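Local coordinates for protein transglutaminase-like enzymes, putative cysteine protease (Cytophaga hutchinsonii, PDB 3ISR) that is a putative cysteine protease of the transglutaminase-like superfamily, probably using a cysteine-histidine-aspartate triad on peptide or amide bonds, at residues M25-I31 with A255-A261; N33-L37 with V241-T245; Q42-S48 with Y84-T90; P54-E58 with V70-A74; P211-H215 with N265-E269. All coordinates share one frame; numbering follows the deposited sequence.

Interaction 1 (M25-I31 with A255-A261)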
# COMPACT_ATOMS: atom_id res chain seq x y z
N MSE B 25 18.83 -15.90 -19.39
CA MSE B 25 19.07 -16.94 -18.37
C MSE B 25 18.27 -18.21 -18.62
O MSE B 25 18.76 -19.32 -18.39
CB MSE B 25 18.74 -16.41 -16.97
CG MSE B 25 19.57 -15.22 -16.51
SE MSE B 25 21.48 -15.63 -16.54
CE MSE B 25 21.58 -17.09 -15.23
N SER B 26 17.03 -18.05 -19.06
CA SER B 26 16.12 -19.15 -19.33
C SER B 26 15.41 -18.85 -20.66
O SER B 26 15.59 -17.75 -21.19
CB SER B 26 15.12 -19.31 -18.17
OG SER B 26 14.42 -18.11 -17.96
N PRO B 27 14.64 -19.81 -21.22
CA PRO B 27 13.94 -19.52 -22.48
C PRO B 27 12.98 -18.34 -22.33
O PRO B 27 12.11 -18.35 -21.46
CB PRO B 27 13.16 -20.81 -22.76
CG PRO B 27 13.86 -21.87 -21.95
CD PRO B 27 14.32 -21.16 -20.72
N THR B 28 13.16 -17.31 -23.15
CA THR B 28 12.53 -16.02 -22.90
C THR B 28 11.94 -15.43 -24.18
O THR B 28 12.57 -15.49 -25.24
CB THR B 28 13.56 -15.02 -22.30
OG1 THR B 28 14.10 -15.56 -21.09
CG2 THR B 28 12.93 -13.68 -22.02
N THR B 29 10.73 -14.89 -24.07
CA THR B 29 10.12 -14.11 -25.13
C THR B 29 10.16 -12.63 -24.78
O THR B 29 9.89 -12.25 -23.63
CB THR B 29 8.66 -14.57 -25.40
OG1 THR B 29 8.70 -15.90 -25.93
CG2 THR B 29 7.95 -13.66 -26.41
N PHE B 30 10.52 -11.80 -25.76
CA PHE B 30 10.60 -10.35 -25.60
C PHE B 30 9.56 -9.70 -26.47
O PHE B 30 9.33 -10.13 -27.61
CB PHE B 30 11.97 -9.84 -26.05
CG PHE B 30 13.11 -10.32 -25.22
CD1 PHE B 30 13.67 -9.49 -24.25
CD2 PHE B 30 13.62 -11.60 -25.39
CE1 PHE B 30 14.74 -9.93 -23.47
CE2 PHE B 30 14.68 -12.05 -24.61
CZ PHE B 30 15.23 -11.21 -23.65
N ILE B 31 8.93 -8.67 -25.94
CA ILE B 31 8.13 -7.78 -26.77
C ILE B 31 8.72 -6.42 -26.55
O ILE B 31 8.70 -5.89 -25.42
CB ILE B 31 6.65 -7.74 -26.37
CG1 ILE B 31 6.05 -9.15 -26.37
CG2 ILE B 31 5.87 -6.82 -27.34
CD1 ILE B 31 4.59 -9.19 -25.89
N ALA B 255 10.63 -2.88 -22.99
CA ALA B 255 10.82 -4.30 -23.15
C ALA B 255 9.94 -5.05 -22.16
O ALA B 255 10.08 -4.86 -20.94
CB ALA B 255 12.30 -4.67 -22.95
N SER B 256 9.05 -5.89 -22.67
CA SER B 256 8.32 -6.80 -21.81
C SER B 256 8.98 -8.16 -21.92
O SER B 256 9.11 -8.71 -23.02
CB SER B 256 6.85 -6.85 -22.22
OG SER B 256 6.26 -5.57 -22.01
N ILE B 257 9.40 -8.70 -20.78
CA ILE B 257 10.23 -9.90 -20.74
C ILE B 257 9.49 -11.06 -20.10
O ILE B 257 9.17 -11.04 -18.90
CB ILE B 257 11.56 -9.60 -20.00
CG1 ILE B 257 12.32 -8.48 -20.73
CG2 ILE B 257 12.39 -10.88 -19.83
CD1 ILE B 257 13.51 -7.92 -19.96
N PHE B 258 9.19 -12.06 -20.93
CA PHE B 258 8.50 -13.28 -20.50
C PHE B 258 9.50 -14.41 -20.36
O PHE B 258 9.75 -15.15 -21.31
CB PHE B 258 7.41 -13.66 -21.49
CG PHE B 258 6.30 -12.66 -21.56
CD1 PHE B 258 6.40 -11.55 -22.39
CD2 PHE B 258 5.16 -12.80 -20.76
CE1 PHE B 258 5.38 -10.59 -22.45
CE2 PHE B 258 4.14 -11.86 -20.82
CZ PHE B 258 4.25 -10.75 -21.67
N GLY B 259 10.08 -14.52 -19.17
CA GLY B 259 11.16 -15.48 -18.90
C GLY B 259 12.15 -14.84 -17.95
O GLY B 259 11.74 -14.15 -17.01
N ASN B 260 13.44 -15.06 -18.19
CA ASN B 260 14.50 -14.52 -17.34
C ASN B 260 15.67 -13.95 -18.14
O ASN B 260 16.46 -14.70 -18.70
CB ASN B 260 15.04 -15.61 -16.40
CG ASN B 260 14.03 -16.03 -15.36
OD1 ASN B 260 13.76 -15.28 -14.42
ND2 ASN B 260 13.47 -17.23 -15.52
N ALA B 261 15.77 -12.63 -18.17
CA ALA B 261 16.83 -11.97 -18.92
C ALA B 261 17.02 -10.57 -18.38
O ALA B 261 16.09 -9.97 -17.83
CB ALA B 261 16.50 -11.93 -20.40
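Phe30 and Ile257 run alongside each other in one direction where strand 28-31 pairs antiparallel with strand 255-258, an outermost strand of a four-stranded antiparallel sheet. They form a non-hydrogen-bonded pair between two hydrogen-bonded ones, Thr29 with Phe258 and Ile31 with Ser256. Phe30 CD1 sits 3.9 Å from Ile257 CG1. The far end of the same ring meets Ala261, Phe30 CZ lying 3.6 Å from Ala261 CB. Tyr22 and Phe80 also meet this ring.

On the other face of the sheet the side chains of Ile31 and Phe258 cross obliquely, CD1 of the isoleucine 3.8 Å from CE1 of the ring, while the carbonyl O of Thr29 lies in plane at the edge of that ring. This face is covered by another chain: Val106, Val107 and Phe118 of the second subunit pack on it.

Past the ladder, side-chain hydroxyls and an amide join a further backbone bond in holding the segments together. With OG1 of Thr28 anti to its carbonyl carbon (chi1 -58°), CG2 is left to meet Ile257 CG2 at 3.6 Å. The hydroxyl donates to Ser26 O and accepts from Asn260 N at 3.0 Å, which fixes its rotation. At the backbone angles of Gly259 any CB would be jammed, here against Thr28 OG1 and Pro27 O. Asn260 O takes the N-H of selenomethionine Met25 at 2.7 Å, and Asn260 ND2 donates to Ser26 OG at 2.8 Å, the hydroxyl lying in the amide plane.

Interaction 2 (N33-L37 with V241-T245)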
# COMPACT_ATOMS: atom_id res chain seq x y z
N ASN B 33 9.34 -2.24 -27.68
CA ASN B 33 8.71 -1.08 -28.27
C ASN B 33 9.73 0.01 -28.50
O ASN B 33 9.90 0.88 -27.63
CB ASN B 33 7.57 -0.57 -27.39
CG ASN B 33 6.75 0.49 -28.06
OD1 ASN B 33 6.62 0.53 -29.31
ND2 ASN B 33 6.18 1.37 -27.26
N VAL B 34 10.42 -0.06 -29.65
CA VAL B 34 11.51 0.87 -29.97
C VAL B 34 11.33 1.65 -31.28
O VAL B 34 11.95 2.70 -31.46
CB VAL B 34 12.93 0.17 -29.94
CG1 VAL B 34 13.18 -0.50 -28.59
CG2 VAL B 34 13.07 -0.83 -31.08
N HIS B 35 10.50 1.13 -32.20
CA HIS B 35 10.20 1.79 -33.47
C HIS B 35 9.48 3.13 -33.32
O HIS B 35 8.58 3.27 -32.47
CB HIS B 35 9.29 0.90 -34.30
CG HIS B 35 10.00 -0.26 -34.93
ND1 HIS B 35 10.40 -1.36 -34.20
CD2 HIS B 35 10.39 -0.47 -36.20
CE1 HIS B 35 11.01 -2.21 -35.01
NE2 HIS B 35 11.02 -1.69 -36.23
N ALA B 36 9.83 4.09 -34.17
CA ALA B 36 9.07 5.34 -34.23
C ALA B 36 7.69 5.04 -34.79
O ALA B 36 7.53 4.13 -35.61
CB ALA B 36 9.79 6.37 -35.10
N LEU B 37 6.68 5.76 -34.31
CA LEU B 37 5.32 5.55 -34.79
C LEU B 37 5.16 6.26 -36.14
O LEU B 37 5.82 7.26 -36.40
CB LEU B 37 4.31 6.12 -33.79
CG LEU B 37 2.87 5.61 -33.86
CD1 LEU B 37 2.74 4.10 -33.60
CD2 LEU B 37 1.97 6.38 -32.90
N VAL B 241 10.37 12.63 -30.62
CA VAL B 241 9.93 11.75 -31.69
C VAL B 241 9.14 10.62 -31.05
O VAL B 241 9.68 9.89 -30.20
CB VAL B 241 11.12 11.20 -32.50
CG1 VAL B 241 10.65 10.20 -33.54
CG2 VAL B 241 11.87 12.37 -33.16
N LYS B 242 7.87 10.48 -31.45
CA LYS B 242 6.94 9.59 -30.76
C LYS B 242 7.20 8.13 -31.04
O LYS B 242 7.31 7.71 -32.20
CB LYS B 242 5.49 9.91 -31.16
CG LYS B 242 4.47 9.04 -30.40
CD LYS B 242 3.05 9.22 -30.96
CE LYS B 242 2.46 10.57 -30.56
NZ LYS B 242 1.06 10.80 -31.06
N ILE B 243 7.23 7.35 -29.98
CA ILE B 243 7.26 5.91 -30.08
C ILE B 243 5.87 5.37 -29.83
O ILE B 243 5.31 4.67 -30.69
CB ILE B 243 8.26 5.30 -29.09
CG1 ILE B 243 9.67 5.63 -29.54
CG2 ILE B 243 8.07 3.77 -28.97
CD1 ILE B 243 10.70 5.50 -28.42
N ALA B 244 5.31 5.65 -28.65
CA ALA B 244 3.96 5.19 -28.36
C ALA B 244 3.16 6.15 -27.50
O ALA B 244 3.72 7.03 -26.83
CB ALA B 244 4.00 3.81 -27.68
N THR B 245 1.85 5.95 -27.52
CA THR B 245 0.96 6.45 -26.48
C THR B 245 0.10 5.29 -25.96
O THR B 245 -0.14 4.29 -26.65
CB THR B 245 0.07 7.63 -26.99
OG1 THR B 245 -0.74 7.19 -28.10
CG2 THR B 245 0.95 8.78 -27.47
O HOH W 1 5.95 2.49 -31.82
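Ile243 lays its CG2 methyl against the side-chain amide of Asn33, the two side chains running antiparallel past one another with Asn33 CG 3.7 Å from Ile243 CG2. Ile243 and Ala244 form a classic beta bulge, two residues set against the single Thr203 of the neighbouring strand, in an edge strand of the four-stranded antiparallel sheet of the transglutaminase-like part; segment 33-37 is a buried loop from the N-terminal part. The amide of Asn33 is carried to Ile243 and the CB of Ala244 because its CG stands opposite the backbone N (chi1 -171°). With an alanine here the amide is gone, which would probably open a gap beside the methyls of Ile243 and Ala244. His35 O comes within 3.6 Å of Ile243 CG2, and a water lies 2.8 Å from His35 O and close to Ile243 O as well. Tyr205 and Phe214 cover other parts of Ile243. Further along, Ala36 CB packs 4.2 Å from Val241 CG1. Leu37 and Lys242 run side by side in the same direction, Leu37 CD2 touching Lys242 CD at 3.6 Å. A nearly straight backbone bond joins these two residues, Leu37 N to Lys242 O at 2.9 Å (176° at the hydrogen).

Interaction 3 (Q42-S48 with Y84-T90)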
# COMPACT_ATOMS: atom_id res chain seq x y z
N GLN B 42 3.76 12.38 -38.33
CA GLN B 42 5.11 11.86 -38.14
C GLN B 42 5.39 10.78 -39.17
O GLN B 42 4.68 9.77 -39.22
CB GLN B 42 5.28 11.27 -36.72
CG GLN B 42 6.67 10.66 -36.48
CD GLN B 42 6.93 10.34 -35.01
OE1 GLN B 42 7.04 11.24 -34.17
NE2 GLN B 42 7.02 9.05 -34.71
N HIS B 43 6.42 10.99 -39.98
CA HIS B 43 6.74 10.10 -41.09
C HIS B 43 8.15 9.55 -40.96
O HIS B 43 9.10 10.27 -40.63
CB HIS B 43 6.58 10.84 -42.45
CG HIS B 43 5.32 11.64 -42.55
ND1 HIS B 43 4.15 11.13 -43.08
CD2 HIS B 43 5.03 12.90 -42.15
CE1 HIS B 43 3.20 12.04 -43.01
NE2 HIS B 43 3.71 13.13 -42.45
N ILE B 44 8.27 8.25 -41.22
CA ILE B 44 9.55 7.61 -41.22
C ILE B 44 10.04 7.61 -42.68
O ILE B 44 9.45 6.98 -43.56
CB ILE B 44 9.47 6.20 -40.64
CG1 ILE B 44 8.94 6.26 -39.19
CG2 ILE B 44 10.83 5.52 -40.68
CD1 ILE B 44 8.38 4.98 -38.69
N LEU B 45 11.11 8.36 -42.90
CA LEU B 45 11.71 8.48 -44.22
C LEU B 45 12.56 7.24 -44.47
O LEU B 45 12.57 6.73 -45.59
CB LEU B 45 12.51 9.78 -44.32
CG LEU B 45 11.72 11.00 -43.80
CD1 LEU B 45 12.60 12.23 -43.58
CD2 LEU B 45 10.52 11.34 -44.70
N ASP B 46 13.21 6.74 -43.42
CA ASP B 46 14.03 5.53 -43.46
C ASP B 46 14.19 4.89 -42.06
O ASP B 46 14.36 5.60 -41.07
CB ASP B 46 15.41 5.90 -44.02
CG ASP B 46 16.28 4.70 -44.27
OD1 ASP B 46 15.84 3.75 -44.96
OD2 ASP B 46 17.44 4.72 -43.80
N GLU B 47 14.16 3.56 -42.00
CA GLU B 47 14.47 2.83 -40.76
C GLU B 47 15.17 1.50 -41.01
O GLU B 47 14.98 0.87 -42.05
CB GLU B 47 13.21 2.63 -39.90
CG GLU B 47 12.20 1.64 -40.47
CD GLU B 47 10.97 1.43 -39.59
OE1 GLU B 47 10.85 2.10 -38.54
OE2 GLU B 47 10.12 0.60 -39.95
N SER B 48 15.96 1.06 -40.03
CA SER B 48 16.64 -0.23 -40.07
C SER B 48 16.67 -0.91 -38.68
O SER B 48 16.97 -0.26 -37.68
CB SER B 48 18.07 -0.04 -40.62
OG SER B 48 18.87 -1.19 -40.41
N TYR B 84 18.32 -0.36 -33.53
CA TYR B 84 17.30 0.34 -34.32
C TYR B 84 17.79 1.72 -34.70
O TYR B 84 18.27 2.47 -33.84
CB TYR B 84 15.96 0.45 -33.54
CG TYR B 84 14.89 1.24 -34.27
CD1 TYR B 84 14.22 0.70 -35.37
CD2 TYR B 84 14.56 2.54 -33.88
CE1 TYR B 84 13.24 1.43 -36.06
CE2 TYR B 84 13.59 3.28 -34.56
CZ TYR B 84 12.94 2.71 -35.64
OH TYR B 84 11.96 3.41 -36.31
N THR B 85 17.67 2.06 -35.99
CA THR B 85 18.08 3.36 -36.49
C THR B 85 17.03 3.90 -37.46
O THR B 85 16.49 3.14 -38.27
CB THR B 85 19.47 3.25 -37.20
OG1 THR B 85 20.42 2.68 -36.29
CG2 THR B 85 19.97 4.61 -37.66
N ALA B 86 16.74 5.20 -37.40
CA ALA B 86 15.74 5.79 -38.29
C ALA B 86 15.95 7.27 -38.54
O ALA B 86 16.57 7.97 -37.74
CB ALA B 86 14.29 5.54 -37.78
N THR B 87 15.42 7.73 -39.66
CA THR B 87 15.36 9.13 -40.00
C THR B 87 13.88 9.46 -40.05
O THR B 87 13.12 8.75 -40.72
CB THR B 87 16.00 9.38 -41.37
OG1 THR B 87 17.32 8.82 -41.36
CG2 THR B 87 16.08 10.85 -41.67
N VAL B 88 13.49 10.52 -39.36
CA VAL B 88 12.08 10.78 -39.11
C VAL B 88 11.77 12.27 -39.18
O VAL B 88 12.58 13.09 -38.75
CB VAL B 88 11.66 10.25 -37.70
CG1 VAL B 88 10.24 10.65 -37.35
CG2 VAL B 88 11.80 8.74 -37.65
N ASP B 89 10.62 12.61 -39.74
CA ASP B 89 10.15 13.98 -39.65
C ASP B 89 8.92 14.02 -38.76
O ASP B 89 8.10 13.10 -38.76
CB ASP B 89 9.86 14.57 -41.04
CG ASP B 89 8.44 14.30 -41.51
OD1 ASP B 89 7.55 15.17 -41.31
OD2 ASP B 89 8.21 13.21 -42.06
N THR B 90 8.81 15.10 -38.00
CA THR B 90 7.62 15.34 -37.18
C THR B 90 7.07 16.70 -37.55
O THR B 90 7.77 17.52 -38.16
CB THR B 90 7.98 15.35 -35.66
OG1 THR B 90 8.81 16.49 -35.39
CG2 THR B 90 8.72 14.08 -35.26
O HOH W 2 19.95 -0.29 -37.04
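Tyr84 and Glu47 form the main side-chain bond of this antiparallel pairing, the tyrosine OH donating to Glu47 OE1 at 2.8 Å nearly along the C-O axis. The ring meets that oxygen at its edge, with ring and carboxylate planes 77° apart. Glu47 CG is wedged between the backbone N and the carbonyl carbon (chi1 70°), which brings OE1 to the tyrosine hydroxyl. The same hydroxyl accepts from Ala36 N, and Glu47 OE2 forms a salt bridge with Arg68. Along the ladder, His43 pairs with Asp89 through reciprocal N-H...O bonds, and Ser48 with Thr85 likewise. Between them lies a classic beta bulge: Thr87 O takes Leu45 N at 3.0 Å and Asp46 N only weakly, while Thr87 N donates to Asp46 O at 2.8 Å. Asp89 lies almost coplanar with the His43 ring, OD2 3.2 Å from CD2 at the ring edge, a contact without a hydrogen bond. Gln42 CG packs 3.7 Å from Val88 CG1, and its NE2 bonds Leu37 O and Lys242 O. A water donates to Ser48 O and also meets Thr85 OG1. With an arginine and a hydroxyl on its two oxygens, Glu47 is probably held ionised, and the Tyr84 hydroxyl is used as both donor and acceptor.

Interaction 4 (P54-E58 with V70-A74)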
# COMPACT_ATOMS: atom_id res chain seq x y z
N PRO B 54 21.28 -13.04 -35.96
CA PRO B 54 19.92 -12.87 -36.49
C PRO B 54 18.92 -13.76 -35.76
O PRO B 54 19.08 -14.98 -35.73
CB PRO B 54 20.04 -13.28 -37.96
CG PRO B 54 21.52 -13.38 -38.25
CD PRO B 54 22.20 -13.63 -36.95
N ILE B 55 17.94 -13.16 -35.11
CA ILE B 55 16.83 -13.94 -34.53
C ILE B 55 15.56 -13.50 -35.23
O ILE B 55 15.36 -12.31 -35.47
CB ILE B 55 16.71 -13.74 -33.00
CG1 ILE B 55 17.90 -14.34 -32.27
CG2 ILE B 55 15.41 -14.37 -32.46
CD1 ILE B 55 18.15 -13.74 -30.90
N GLU B 56 14.72 -14.48 -35.58
CA GLU B 56 13.41 -14.25 -36.20
C GLU B 56 12.63 -13.23 -35.37
O GLU B 56 12.55 -13.35 -34.15
CB GLU B 56 12.66 -15.59 -36.29
CG GLU B 56 11.22 -15.53 -36.84
CD GLU B 56 10.57 -16.92 -36.95
OE1 GLU B 56 11.18 -17.83 -37.56
OE2 GLU B 56 9.44 -17.10 -36.45
N ILE B 57 12.06 -12.24 -36.04
CA ILE B 57 11.38 -11.14 -35.34
C ILE B 57 10.09 -10.76 -36.07
O ILE B 57 10.05 -10.77 -37.30
CB ILE B 57 12.36 -9.95 -35.11
CG1 ILE B 57 11.72 -8.85 -34.26
CG2 ILE B 57 12.90 -9.40 -36.43
CD1 ILE B 57 12.72 -8.09 -33.42
N GLU B 58 9.03 -10.46 -35.32
CA GLU B 58 7.73 -10.09 -35.90
C GLU B 58 7.23 -8.78 -35.30
O GLU B 58 7.28 -8.58 -34.08
CB GLU B 58 6.69 -11.20 -35.65
CG GLU B 58 5.33 -10.96 -36.35
CD GLU B 58 4.13 -11.64 -35.66
OE1 GLU B 58 4.32 -12.39 -34.68
OE2 GLU B 58 3.00 -11.42 -36.11
N VAL B 70 7.58 -5.27 -31.49
CA VAL B 70 8.28 -6.36 -32.18
C VAL B 70 8.58 -7.45 -31.17
O VAL B 70 8.96 -7.16 -30.04
CB VAL B 70 9.60 -5.91 -32.90
CG1 VAL B 70 9.30 -4.98 -34.08
CG2 VAL B 70 10.54 -5.25 -31.92
N ARG B 71 8.42 -8.69 -31.58
CA ARG B 71 8.65 -9.78 -30.66
C ARG B 71 9.54 -10.87 -31.23
O ARG B 71 9.52 -11.15 -32.44
CB ARG B 71 7.34 -10.37 -30.13
CG ARG B 71 6.39 -10.81 -31.20
CD ARG B 71 5.15 -11.49 -30.61
NE ARG B 71 4.13 -11.62 -31.64
CZ ARG B 71 2.87 -11.98 -31.43
NH1 ARG B 71 2.03 -12.05 -32.45
NH2 ARG B 71 2.46 -12.26 -30.20
N LEU B 72 10.30 -11.49 -30.33
CA LEU B 72 11.23 -12.56 -30.67
C LEU B 72 11.38 -13.44 -29.45
O LEU B 72 11.08 -13.02 -28.33
CB LEU B 72 12.60 -11.99 -31.07
CG LEU B 72 13.40 -11.13 -30.09
CD1 LEU B 72 14.07 -11.97 -29.01
CD2 LEU B 72 14.47 -10.37 -30.89
N LYS B 73 11.85 -14.67 -29.67
CA LYS B 73 12.18 -15.55 -28.56
C LYS B 73 13.67 -15.87 -28.57
O LYS B 73 14.29 -15.92 -29.64
CB LYS B 73 11.30 -16.81 -28.55
CG LYS B 73 11.39 -17.68 -29.81
CD LYS B 73 10.39 -18.85 -29.75
CE LYS B 73 10.94 -20.05 -30.54
NZ LYS B 73 9.89 -21.04 -30.94
N ALA B 74 14.24 -16.05 -27.38
CA ALA B 74 15.66 -16.28 -27.23
C ALA B 74 15.90 -17.51 -26.35
O ALA B 74 15.20 -17.72 -25.36
CB ALA B 74 16.33 -15.06 -26.62
O HOH W 3 12.01 -15.30 -32.51
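Ile57 CD1 meets Leu72 CD2 and Val70 CB, 3.8 Å from each, on the close-packed side of this contact, where the loop 54-58 runs into a short antiparallel strand pairing at the margin of a four-stranded sheet. Ile55 crosses Leu72 at about a right angle, its CG2 touching Leu72 CB at 3.9 Å. Phe80 of the long strand 78-96 packs on both Ile55 and Leu72. Glu58 and Arg71 are the hydrogen-bonded pair: Arg71 N gives to Glu58 O at 2.7 Å and Glu58 N to Arg71 O at 3.0 Å.

The looser, solvent side lies at Glu56 and Lys73, both exposed. A water spans the backbones there, donating to Glu56 O and accepting from Lys73 N at 2.9 Å. Arg71, in contrast, is buried under the second subunit. Glu58 and Arg71 extend alongside each other in a salt bridge, NE 3.1 Å from OE1, with a weak second bond from NH1. The geometry is imperfect, since NE meets OE1 53° out of the carboxylate plane. Phe60 adds a cation-pi contact, and Arg71 NH2 donates to Leu109 O of the second subunit. A leucine in place of Arg71 would probably leave Glu58 without its countercharge and Leu109 O of the second subunit without this donor. One guanidinium thus serves both the acid of its own chain and a carbonyl of the second subunit, its charge probably balanced by Glu58.

Interaction 5 (P211-H215 with N265-E269)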
# COMPACT_ATOMS: atom_id res chain seq x y z
N PRO B 211 21.38 12.74 -19.48
CA PRO B 211 22.06 11.77 -20.35
C PRO B 211 21.04 11.16 -21.33
O PRO B 211 19.87 11.04 -20.97
CB PRO B 211 22.55 10.71 -19.36
CG PRO B 211 21.49 10.71 -18.27
CD PRO B 211 21.05 12.16 -18.16
N PRO B 212 21.48 10.79 -22.55
CA PRO B 212 20.54 10.29 -23.57
C PRO B 212 19.86 8.99 -23.16
O PRO B 212 20.50 8.12 -22.58
CB PRO B 212 21.43 10.10 -24.81
CG PRO B 212 22.84 10.03 -24.27
CD PRO B 212 22.85 10.93 -23.08
N ASP B 213 18.57 8.88 -23.43
CA ASP B 213 17.76 7.75 -22.97
C ASP B 213 16.39 7.81 -23.66
O ASP B 213 16.10 8.78 -24.35
CB ASP B 213 17.57 7.84 -21.45
CG ASP B 213 17.20 6.52 -20.82
OD1 ASP B 213 16.88 5.55 -21.55
OD2 ASP B 213 17.23 6.44 -19.58
N PHE B 214 15.57 6.77 -23.50
CA PHE B 214 14.16 6.85 -23.91
C PHE B 214 13.50 7.81 -22.96
O PHE B 214 13.96 7.98 -21.83
CB PHE B 214 13.48 5.49 -23.82
CG PHE B 214 13.92 4.50 -24.87
CD1 PHE B 214 13.59 4.69 -26.20
CD2 PHE B 214 14.67 3.38 -24.52
CE1 PHE B 214 14.00 3.77 -27.18
CE2 PHE B 214 15.08 2.46 -25.49
CZ PHE B 214 14.73 2.66 -26.82
N HIS B 215 12.44 8.48 -23.40
CA HIS B 215 11.84 9.48 -22.56
C HIS B 215 10.36 9.19 -22.43
O HIS B 215 9.77 8.61 -23.34
CB HIS B 215 12.06 10.88 -23.14
CG HIS B 215 11.78 11.98 -22.16
ND1 HIS B 215 12.43 12.06 -20.95
CD2 HIS B 215 10.93 13.03 -22.21
CE1 HIS B 215 11.99 13.12 -20.29
NE2 HIS B 215 11.08 13.72 -21.03
N ASN B 265 23.79 -3.76 -21.93
CA ASN B 265 24.24 -2.53 -22.63
C ASN B 265 22.99 -1.87 -23.19
O ASN B 265 22.10 -2.56 -23.68
CB ASN B 265 25.17 -2.84 -23.82
CG ASN B 265 26.63 -3.08 -23.42
OD1 ASN B 265 27.47 -2.19 -23.53
ND2 ASN B 265 26.93 -4.29 -23.00
N MSE B 266 22.92 -0.54 -23.14
CA MSE B 266 21.82 0.22 -23.76
C MSE B 266 22.28 1.61 -24.19
O MSE B 266 22.93 2.31 -23.42
CB MSE B 266 20.60 0.33 -22.82
CG MSE B 266 19.35 0.83 -23.54
SE MSE B 266 17.69 0.98 -22.47
CE MSE B 266 18.20 2.52 -21.37
N HIS B 267 21.93 1.99 -25.41
CA HIS B 267 22.27 3.31 -25.95
C HIS B 267 21.05 3.85 -26.68
O HIS B 267 20.43 3.13 -27.45
CB HIS B 267 23.44 3.24 -26.94
CG HIS B 267 24.64 2.52 -26.41
ND1 HIS B 267 25.56 3.12 -25.58
CD2 HIS B 267 25.08 1.25 -26.60
CE1 HIS B 267 26.51 2.25 -25.27
NE2 HIS B 267 26.24 1.11 -25.88
N VAL B 268 20.71 5.11 -26.41
CA VAL B 268 19.60 5.78 -27.10
C VAL B 268 20.09 7.17 -27.54
O VAL B 268 20.77 7.87 -26.77
CB VAL B 268 18.36 5.88 -26.20
CG1 VAL B 268 17.15 6.43 -26.97
CG2 VAL B 268 18.02 4.51 -25.62
N GLU B 269 19.77 7.55 -28.78
CA GLU B 269 20.18 8.84 -29.32
C GLU B 269 19.13 9.45 -30.24
O GLU B 269 18.43 8.74 -30.97
CB GLU B 269 21.53 8.74 -30.06
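A CH-pi contact and a Met-aromatic contact hold Phe214, the residue just before His215, against strand 265-269. Val268 CG2 lies over one face of the Phe214 ring, 3.8 Å from its centroid and offset toward the rim, touching CE2 at 3.6 Å. The selenium of selenomethionine Met266 comes instead at the ring edge, with SE 4.3 Å from Phe214 CE2. Tyr205, Val34 and Ile243 also touch this ring. Segment 211-215 leads into the strand that begins at His215, whose NE2 bonds Asp230 OD2, consistent with the histidine-aspartate pair of the cysteine-histidine-aspartate triad of transglutaminase-like enzymes. Strand 265-269, in contrast, belongs to a separate antiparallel sheet, beside strand 12-24, and the contact brings these two parts of the fold together without a hydrogen bond between the segments. Val268 also leans its CG1 on the backbone of Asp213, 3.7 Å from the carbonyl carbon C. Met266 folds back at its last torsion (chi3 71°), carrying CE to 3.3 Å from Asp213 OD1. That same oxygen accepts the N-H of Phe214 from above the carboxylate plane. Pro212 CB lies 3.0 Å from Val268 O.

Overall arrangement
Interaction 2 is buried, nearest the chain centre, and relies mainly on packing, with one direct backbone bond and a water; the other four are partly buried. Interactions 1 and 4 share a sheet, strands 28-32 and 69-74 being neighbours, and both meet the second subunit: one through packing, the other also through an arginine donor. Interaction 3 lies in a different sheet, to which interaction 5 also reaches through strand 261-272, but 3 is a hydrogen-bonded ladder, whereas 5 has no hydrogen bond between its segments and rests on packing. Interaction 2 touches 3, 4 and 5: Gln42 bonds its backbone, His35 packs on Val70, and Ile243 meets Phe214 beside the probable catalytic histidine.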